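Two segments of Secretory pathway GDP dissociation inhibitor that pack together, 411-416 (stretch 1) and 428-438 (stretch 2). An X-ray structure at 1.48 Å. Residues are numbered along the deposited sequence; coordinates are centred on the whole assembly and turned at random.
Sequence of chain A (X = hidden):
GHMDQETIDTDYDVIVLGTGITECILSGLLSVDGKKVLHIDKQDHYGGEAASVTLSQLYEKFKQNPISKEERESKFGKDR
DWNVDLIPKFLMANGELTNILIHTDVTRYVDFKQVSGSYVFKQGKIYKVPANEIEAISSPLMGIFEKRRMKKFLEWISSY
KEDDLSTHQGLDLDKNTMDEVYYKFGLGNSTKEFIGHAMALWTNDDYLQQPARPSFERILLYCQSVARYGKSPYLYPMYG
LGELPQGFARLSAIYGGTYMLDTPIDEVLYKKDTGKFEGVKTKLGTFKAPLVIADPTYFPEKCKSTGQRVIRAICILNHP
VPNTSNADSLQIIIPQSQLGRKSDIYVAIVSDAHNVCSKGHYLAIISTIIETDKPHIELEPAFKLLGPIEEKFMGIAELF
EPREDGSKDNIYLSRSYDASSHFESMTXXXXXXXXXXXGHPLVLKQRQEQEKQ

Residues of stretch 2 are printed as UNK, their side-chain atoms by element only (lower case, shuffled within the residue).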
# COMPACT_ATOMS: atom_id res chain seq x y z
N ILE A 411 -16.07 -19.19 5.53
CA ILE A 411 -16.19 -17.81 5.04
C ILE A 411 -15.51 -16.91 6.06
O ILE A 411 -16.08 -16.54 7.12
CB ILE A 411 -17.64 -17.42 4.79
CG1 ILE A 411 -18.25 -18.34 3.71
CG2 ILE A 411 -17.75 -15.96 4.36
CD1 ILE A 411 -19.75 -18.22 3.57
N TYR A 412 -14.27 -16.56 5.70
CA TYR A 412 -13.35 -15.90 6.62
C TYR A 412 -13.34 -14.41 6.24
O TYR A 412 -12.86 -14.02 5.18
CB TYR A 412 -11.95 -16.50 6.50
CG TYR A 412 -11.92 -17.96 6.94
CD1 TYR A 412 -12.03 -19.01 5.99
CD2 TYR A 412 -11.88 -18.28 8.28
CE1 TYR A 412 -12.05 -20.37 6.41
CE2 TYR A 412 -11.88 -19.64 8.71
CZ TYR A 412 -11.97 -20.66 7.78
OH TYR A 412 -11.96 -21.98 8.19
N LEU A 413 -13.92 -13.60 7.11
CA LEU A 413 -14.15 -12.19 6.80
C LEU A 413 -13.25 -11.28 7.58
O LEU A 413 -12.93 -11.50 8.77
CB LEU A 413 -15.60 -11.82 7.08
CG LEU A 413 -16.59 -12.66 6.25
CD1 LEU A 413 -18.04 -12.48 6.67
CD2 LEU A 413 -16.42 -12.46 4.74
N SER A 414 -12.84 -10.21 6.90
CA SER A 414 -12.05 -9.18 7.58
C SER A 414 -12.93 -8.14 8.26
O SER A 414 -14.13 -8.01 7.94
CB SER A 414 -11.12 -8.49 6.54
OG SER A 414 -11.91 -7.94 5.49
N ARG A 415 -12.32 -7.35 9.14
CA ARG A 415 -12.97 -6.22 9.77
C ARG A 415 -12.85 -4.94 8.91
O ARG A 415 -11.83 -4.72 8.23
CB ARG A 415 -12.34 -5.96 11.14
CG ARG A 415 -12.41 -7.15 12.15
CD ARG A 415 -11.57 -6.82 13.39
NE ARG A 415 -12.26 -5.75 14.11
CZ ARG A 415 -13.24 -5.93 14.99
NH1 ARG A 415 -13.62 -7.17 15.34
NH2 ARG A 415 -13.81 -4.87 15.56
N SER A 416 -13.87 -4.09 8.93
CA SER A 416 -13.73 -2.78 8.27
C SER A 416 -12.54 -2.03 8.85
O SER A 416 -12.19 -2.22 10.02
CB SER A 416 -14.97 -1.90 8.46
OG SER A 416 -16.14 -2.54 8.02
N UNK A 428 -3.11 -7.17 13.07
CA UNK A 428 -3.74 -8.08 14.05
C UNK A 428 -4.82 -8.91 13.35
O UNK A 428 -4.94 -10.12 13.59
c UNK A 428 -3.28 -6.77 16.16
o UNK A 428 -2.09 -7.14 16.05
o UNK A 428 -3.67 -5.94 17.03
c UNK A 428 -4.34 -7.33 15.25
N UNK A 429 -5.64 -8.24 12.51
CA UNK A 429 -6.73 -8.91 11.79
C UNK A 429 -6.15 -9.93 10.80
O UNK A 429 -6.59 -11.09 10.75
c UNK A 429 -7.60 -7.89 11.05
c UNK A 429 -8.95 -8.45 10.65
o UNK A 429 -9.54 -7.90 9.69
o UNK A 429 -9.44 -9.42 11.31
N UNK A 430 -5.14 -9.55 10.01
CA UNK A 430 -4.47 -10.52 9.14
C UNK A 430 -4.01 -11.78 9.92
O UNK A 430 -4.26 -12.90 9.50
c UNK A 430 -3.71 -8.83 7.45
c UNK A 430 -2.30 -10.92 7.82
c UNK A 430 -3.24 -9.87 8.48
N UNK A 431 -3.32 -11.57 11.04
CA UNK A 431 -2.75 -12.71 11.80
C UNK A 431 -3.87 -13.58 12.33
O UNK A 431 -3.79 -14.84 12.29
c UNK A 431 -0.49 -11.74 12.54
c UNK A 431 0.43 -11.28 13.72
c UNK A 431 -1.89 -12.23 12.97
c UNK A 431 0.08 -9.88 14.24
n UNK A 431 1.05 -9.34 15.26
N UNK A 432 -4.94 -12.95 12.82
CA UNK A 432 -6.06 -13.69 13.36
C UNK A 432 -6.74 -14.51 12.25
O UNK A 432 -7.03 -15.70 12.45
o UNK A 432 -8.01 -14.44 15.36
c UNK A 432 -8.23 -13.43 14.62
c UNK A 432 -7.05 -12.72 14.02
o UNK A 432 -9.39 -13.02 14.35
N UNK A 433 -6.96 -13.89 11.09
CA UNK A 433 -7.63 -14.57 9.96
C UNK A 433 -6.75 -15.73 9.49
O UNK A 433 -7.26 -16.82 9.20
c UNK A 433 -8.47 -14.40 7.54
c UNK A 433 -8.97 -12.54 9.15
c UNK A 433 -7.93 -13.60 8.77
c UNK A 433 -8.97 -11.32 8.19
N UNK A 434 -5.44 -15.52 9.45
CA UNK A 434 -4.53 -16.55 8.98
C UNK A 434 -4.59 -17.77 9.92
O UNK A 434 -4.66 -18.91 9.43
o UNK A 434 0.62 -19.67 6.74
c UNK A 434 -3.11 -16.02 8.91
c UNK A 434 -2.12 -17.00 8.34
c UNK A 434 -1.52 -17.96 9.15
c UNK A 434 -1.80 -16.97 6.99
c UNK A 434 -0.28 -18.79 7.29
c UNK A 434 -0.60 -18.84 8.64
c UNK A 434 -0.87 -17.85 6.46
N UNK A 435 -4.55 -17.51 11.23
CA UNK A 435 -4.69 -18.58 12.25
C UNK A 435 -6.03 -19.31 12.09
O UNK A 435 -6.08 -20.56 12.12
c UNK A 435 -3.91 -20.94 15.99
c UNK A 435 -4.55 -17.98 13.66
c UNK A 435 -3.77 -19.98 14.96
c UNK A 435 -5.83 -18.95 15.59
c UNK A 435 -5.02 -20.91 16.81
c UNK A 435 -5.99 -19.91 16.64
c UNK A 435 -4.71 -18.99 14.77
N UNK A 436 -7.11 -18.57 11.89
CA UNK A 436 -8.44 -19.15 11.63
C UNK A 436 -8.45 -20.03 10.37
O UNK A 436 -9.02 -21.15 10.38
c UNK A 436 -10.30 -15.96 12.78
n UNK A 436 -12.57 -14.20 10.49
n UNK A 436 -10.89 -13.42 11.87
c UNK A 436 -9.52 -18.06 11.53
c UNK A 436 -11.61 -14.44 11.39
c UNK A 436 -9.90 -17.44 12.88
n UNK A 436 -11.34 -15.68 11.81
N UNK A 437 -7.81 -19.55 9.31
CA UNK A 437 -7.77 -20.29 8.04
C UNK A 437 -6.87 -21.54 8.12
O UNK A 437 -7.26 -22.63 7.65
c UNK A 437 -7.02 -20.13 5.60
c UNK A 437 -7.34 -19.34 6.89
c UNK A 437 -8.42 -18.33 6.62
N UNK A 438 -5.67 -21.41 8.69
CA UNK A 438 -4.67 -22.49 8.61
C UNK A 438 -4.56 -23.35 9.88
O UNK A 438 -3.98 -24.46 9.84
c UNK A 438 -3.21 -21.03 7.09
o UNK A 438 -2.77 -21.28 9.51
c UNK A 438 -3.25 -21.94 8.33
O HOH W 1 -15.35 -14.90 9.33
O HOH W 2 -9.63 -23.43 6.78
O HOH W 3 -11.10 -22.38 11.06
O HOH W 4 -11.70 -10.72 11.04
O HOH W 5 -9.09 -5.57 8.32

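Stretch 2 is helical throughout and runs nearly antiparallel to the strand 411-413, at 168°, with the axes 9.2 Å apart at closest approach.

Position 428 has two side-chain carbons, the second carrying two oxygens. That is a short carboxylate. It does not touch stretch 1. The residue is Asp428.

Position 429 has the same atoms, two carbons with two oxygens on the second, but its CA-to-CB bond points toward stretch 1. One oxygen lies 2.9 Å from Arg415 N. This is Asp429, and the oxygen is OD2. The N-H...O angle is 175°, so the hydrogen bond is nearly straight. Asp429 OD2 also packs 3.5 Å from Ser414 CA.

Position 430 has three carbons, two of them on the first. It points away from stretch 1. It is Val430.

Position 431 has four carbons in a row ending in nitrogen. It is out of reach of stretch 1. The residue is Lys431. Its NZ makes a long salt bridge to Asp428 OD2, at 3.9 Å.

Position 432 again has two carbons and two oxygens, without contact to stretch 1. It is Asp432.

Position 433 has four carbons, forked at the first, with one arm two carbons long. Its CA-to-CB bond points toward stretch 1, and its carbons lie against Tyr412 and Ser414. That is Ile433. Ile433 CG2 is 4.2 Å from Tyr412 CB, and Ile433 CD1 is 3.8 Å from Ser414 CA.

Position 434 has one carbon, then a six-carbon ring bearing an oxygen. It does not reach stretch 1. It is Tyr434.

Position 435 has one carbon and a six-carbon ring with no oxygen. It is exposed and makes no contact here. It is Phe435.

Position 436 has three carbons, a nitrogen, then a carbon with two more nitrogens. One terminal nitrogen is 3.2 Å from Leu413 O. This is Arg436, and the atom is NH2. The N-H...O angle is 159°, and the carbonyl oxygen lies at the guanidinium edge, where the N-H groups point. Arg436 NH1 also forms a salt bridge with Asp432 OD1, at 2.9 Å, one turn back.

Position 437 has three carbons, two on the first. One methyl lies over a face of the Tyr412 ring. This is Val437. Its CG2 is 3.8 Å from the ring centroid and 3.5 Å from Tyr412 CG, a CH-pi contact.

Position 438 has one carbon carrying an oxygen and a carbon, and points away from stretch 1. It is Thr438. Its OG1 donates to Tyr434 O at 3.0 Å.

The contact combines an apolar patch with polar ties. Tyr412 packs on Ile433 and Val437, while Asp429 and Arg436 bind backbone groups of stretch 1. Water extends these ties. Water 4 donates to Leu413 O and Asp429 OD1 and accepts from Arg436 NH1. Water 5 joins Arg415 O to Asp429 OD2. Waters 2 and 3 link Tyr412 OH to Val437 O and Arg436 O. The contact buries 372 Å², both sides summed.

Stretch 2 428-438: DDVKDIYFRVT
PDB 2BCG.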